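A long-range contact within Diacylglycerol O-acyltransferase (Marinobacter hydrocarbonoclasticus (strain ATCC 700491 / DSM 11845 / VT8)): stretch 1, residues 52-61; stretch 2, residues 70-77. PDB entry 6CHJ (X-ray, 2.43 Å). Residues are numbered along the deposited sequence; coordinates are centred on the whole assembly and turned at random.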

# COMPACT_ATOMS: atom_id res chain seq x y z
N GLU B 52 21.66 -1.86 -12.42
CA GLU B 52 22.05 -0.47 -12.60
C GLU B 52 20.81 0.42 -12.71
O GLU B 52 19.84 0.08 -13.40
CB GLU B 52 22.94 -0.29 -13.83
CG GLU B 52 23.48 1.13 -13.97
CD GLU B 52 24.31 1.33 -15.22
OE1 GLU B 52 25.52 1.00 -15.19
OE2 GLU B 52 23.76 1.84 -16.23
N VAL B 53 20.84 1.54 -11.99
CA VAL B 53 19.73 2.47 -11.88
C VAL B 53 20.29 3.87 -12.10
O VAL B 53 21.24 4.26 -11.43
CB VAL B 53 19.03 2.39 -10.50
CG1 VAL B 53 18.00 3.51 -10.35
CG2 VAL B 53 18.39 1.01 -10.29
N THR B 54 19.69 4.63 -13.01
CA THR B 54 20.11 6.00 -13.26
C THR B 54 18.97 6.96 -13.03
O THR B 54 17.79 6.60 -13.12
CB THR B 54 20.65 6.18 -14.69
OG1 THR B 54 21.28 7.47 -14.80
CG2 THR B 54 19.53 6.07 -15.72
N ALA B 55 19.35 8.21 -12.74
CA ALA B 55 18.48 9.34 -12.43
C ALA B 55 17.29 9.37 -13.37
O ALA B 55 17.44 9.04 -14.56
CB ALA B 55 19.28 10.64 -12.51
N PRO B 56 16.10 9.74 -12.88
CA PRO B 56 15.92 10.19 -11.49
C PRO B 56 15.61 9.06 -10.49
O PRO B 56 15.32 9.33 -9.32
CB PRO B 56 14.75 11.17 -11.61
CG PRO B 56 13.92 10.60 -12.74
CD PRO B 56 14.83 9.81 -13.64
N PHE B 57 15.69 7.81 -10.95
CA PHE B 57 15.25 6.68 -10.15
C PHE B 57 16.21 6.31 -9.02
O PHE B 57 15.90 5.40 -8.24
CB PHE B 57 15.03 5.47 -11.04
CG PHE B 57 14.03 5.70 -12.12
CD1 PHE B 57 12.71 5.32 -11.94
CD2 PHE B 57 14.40 6.28 -13.32
CE1 PHE B 57 11.78 5.53 -12.93
CE2 PHE B 57 13.48 6.49 -14.32
CZ PHE B 57 12.17 6.11 -14.13
N ASN B 58 17.36 6.97 -8.91
CA ASN B 58 18.29 6.71 -7.81
C ASN B 58 18.33 7.88 -6.85
O ASN B 58 19.20 7.92 -5.98
CB ASN B 58 19.69 6.39 -8.34
CG ASN B 58 20.37 7.59 -8.99
OD1 ASN B 58 19.73 8.53 -9.46
ND2 ASN B 58 21.70 7.55 -9.01
N GLN B 59 17.42 8.83 -7.01
CA GLN B 59 17.31 9.98 -6.13
C GLN B 59 16.43 9.62 -4.94
O GLN B 59 15.45 8.89 -5.08
CB GLN B 59 16.72 11.16 -6.89
CG GLN B 59 17.54 11.57 -8.11
CD GLN B 59 18.92 12.07 -7.71
OE1 GLN B 59 19.05 12.92 -6.83
NE2 GLN B 59 19.96 11.52 -8.35
N ARG B 60 16.75 10.14 -3.77
CA ARG B 60 15.89 9.89 -2.63
C ARG B 60 15.80 11.16 -1.81
O ARG B 60 16.68 12.02 -1.86
CB ARG B 60 16.39 8.71 -1.79
CG ARG B 60 17.36 9.03 -0.71
CD ARG B 60 17.60 7.81 0.16
NE ARG B 60 18.11 8.16 1.48
CZ ARG B 60 17.38 8.70 2.46
NH1 ARG B 60 16.08 8.95 2.28
NH2 ARG B 60 17.95 8.99 3.62
N LEU B 61 14.70 11.29 -1.08
CA LEU B 61 14.43 12.50 -0.34
C LEU B 61 15.27 12.56 0.93
O LEU B 61 15.40 11.57 1.65
CB LEU B 61 12.94 12.61 0.01
CG LEU B 61 12.50 13.95 0.64
CD1 LEU B 61 12.81 15.14 -0.27
CD2 LEU B 61 11.02 13.94 1.04
N TRP B 70 17.10 16.25 -2.85
CA TRP B 70 17.37 14.92 -3.36
C TRP B 70 18.81 14.54 -3.05
O TRP B 70 19.69 15.41 -2.91
CB TRP B 70 17.15 14.87 -4.87
CG TRP B 70 15.76 15.15 -5.34
CD1 TRP B 70 15.39 16.05 -6.30
CD2 TRP B 70 14.55 14.50 -4.91
NE1 TRP B 70 14.03 16.01 -6.49
CE2 TRP B 70 13.49 15.07 -5.65
CE3 TRP B 70 14.25 13.51 -3.97
CZ2 TRP B 70 12.16 14.68 -5.48
CZ3 TRP B 70 12.94 13.13 -3.80
CH2 TRP B 70 11.91 13.71 -4.55
N VAL B 71 19.07 13.24 -2.96
CA VAL B 71 20.41 12.71 -2.72
C VAL B 71 20.55 11.38 -3.45
O VAL B 71 19.58 10.63 -3.62
CB VAL B 71 20.73 12.51 -1.22
CG1 VAL B 71 21.00 13.85 -0.54
CG2 VAL B 71 19.62 11.77 -0.52
N GLU B 72 21.77 11.09 -3.87
CA GLU B 72 22.05 9.87 -4.61
C GLU B 72 21.97 8.67 -3.67
O GLU B 72 22.75 8.56 -2.72
CB GLU B 72 23.43 9.98 -5.25
CG GLU B 72 23.66 9.05 -6.42
CD GLU B 72 24.93 8.24 -6.27
OE1 GLU B 72 25.60 8.36 -5.22
OE2 GLU B 72 25.28 7.48 -7.21
N ASP B 73 21.03 7.78 -3.92
CA ASP B 73 20.79 6.68 -2.99
C ASP B 73 21.91 5.66 -3.11
O ASP B 73 22.05 4.98 -4.13
CB ASP B 73 19.43 6.03 -3.25
CG ASP B 73 18.99 5.16 -2.09
OD1 ASP B 73 19.31 5.51 -0.94
OD2 ASP B 73 18.32 4.13 -2.32
N GLU B 74 22.71 5.54 -2.05
CA GLU B 74 23.86 4.65 -2.08
C GLU B 74 23.42 3.18 -2.11
O GLU B 74 23.97 2.38 -2.88
CB GLU B 74 24.76 4.92 -0.88
CG GLU B 74 25.29 6.36 -0.80
CD GLU B 74 26.73 6.50 -1.26
OE1 GLU B 74 27.55 7.06 -0.50
OE2 GLU B 74 27.04 6.03 -2.38
N HIS B 75 22.43 2.82 -1.30
CA HIS B 75 22.01 1.43 -1.14
C HIS B 75 20.55 1.29 -1.58
O HIS B 75 19.63 1.31 -0.75
CB HIS B 75 22.21 0.95 0.35
CG HIS B 75 23.36 1.61 1.06
ND1 HIS B 75 23.29 2.90 1.55
CD2 HIS B 75 24.60 1.16 1.36
CE1 HIS B 75 24.43 3.21 2.12
NE2 HIS B 75 25.25 2.18 2.02
N LEU B 76 20.34 1.12 -2.89
CA LEU B 76 19.00 0.84 -3.40
C LEU B 76 18.78 -0.66 -3.50
O LEU B 76 19.64 -1.41 -3.98
CB LEU B 76 18.77 1.51 -4.77
CG LEU B 76 17.41 1.22 -5.43
CD1 LEU B 76 16.89 2.42 -6.20
CD2 LEU B 76 17.48 0.03 -6.38
N ASP B 77 17.61 -1.10 -3.06
CA ASP B 77 17.24 -2.51 -3.00
C ASP B 77 16.24 -2.79 -4.13
O ASP B 77 15.04 -2.52 -3.99
CB ASP B 77 16.68 -2.80 -1.61
CG ASP B 77 16.13 -4.21 -1.45
OD1 ASP B 77 15.89 -4.92 -2.45
OD2 ASP B 77 15.91 -4.61 -0.28

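The two stretches meet as neighbouring antiparallel strands, 59-61 against 70-72, and the pairing is secured mainly by the backbone. R60 and V71 form the hydrogen-bonded pair of the ladder: R60 N donates to V71 O at 2.9 Å, and V71 N donates to R60 O, also at 2.9 Å. Both residues thus have their amide and carbonyl satisfied by one partner. Their N-H...O angles, 144° and 136°, are well short of linear. A third bond extends the pattern beyond the strand residues: D73 N donates to N58 O at 2.8 Å with an angle of 167°, the straightest of the three.

The carbonyls of the central pair also receive CA-H...O contacts, Q59 CA to V71 O at 3.4 Å and W70 CA to R60 O at 3.3 Å. Each comes from a residue of a flanking non-hydrogen-bonded pair, Q59 with E72 or L61 with W70, where the close strand approach brings a CA hydrogen near the acceptor.

Before the strand, a type I turn from P56 to Q59 redirects the chain, with Q59 N donating to P56 O at 3.2 Å. The amide of Q59 is therefore satisfied within its own stretch, while the next amide, that of R60, turns to V71. The side chains of N58 and Q59 also pair locally: Q59 NE2 donates to N58 OD1 at 3.2 Å, so one carboxamide supplies the hydrogen and the other the lone pair. The aliphatic CG of E72 packs against the carboxamide of N58, E72 CG lying 3.6 Å from N58 ND2.

Side chains alternate across the sheet. On the face shared by Q59, L61, W70 and E72, the six-membered ring of W70 brings its carbons beside L61, with L61 CB 3.8 Å from W70 CZ3; both residues are buried, as suits such large apolar groups. R60 and V71 share the other face, where the arginine's methylene chain lies against valine, R60 CG to V71 CG2 being 3.6 Å. Farther out, the guanidinium meets D73 at its edge. The salt bridge is long, 3.8 Å from R60 NE to D73 OD1, so charge attraction supplements the backbone bonds here without a hydrogen bond between the two side chains; the closest approach is from a carbon, R60 CD to D73 OD1 at 3.1 Å.

Past D73, the contact is made by the aliphatic side chain of L76. L76 points toward stretch 1, bringing its CD2 to 4.1 Å from V53 CG2, while its CD1 lies 3.7 Å from F57 O. Branched aliphatic side chains suit this site, where V53 and L76 pack without needing polar partners.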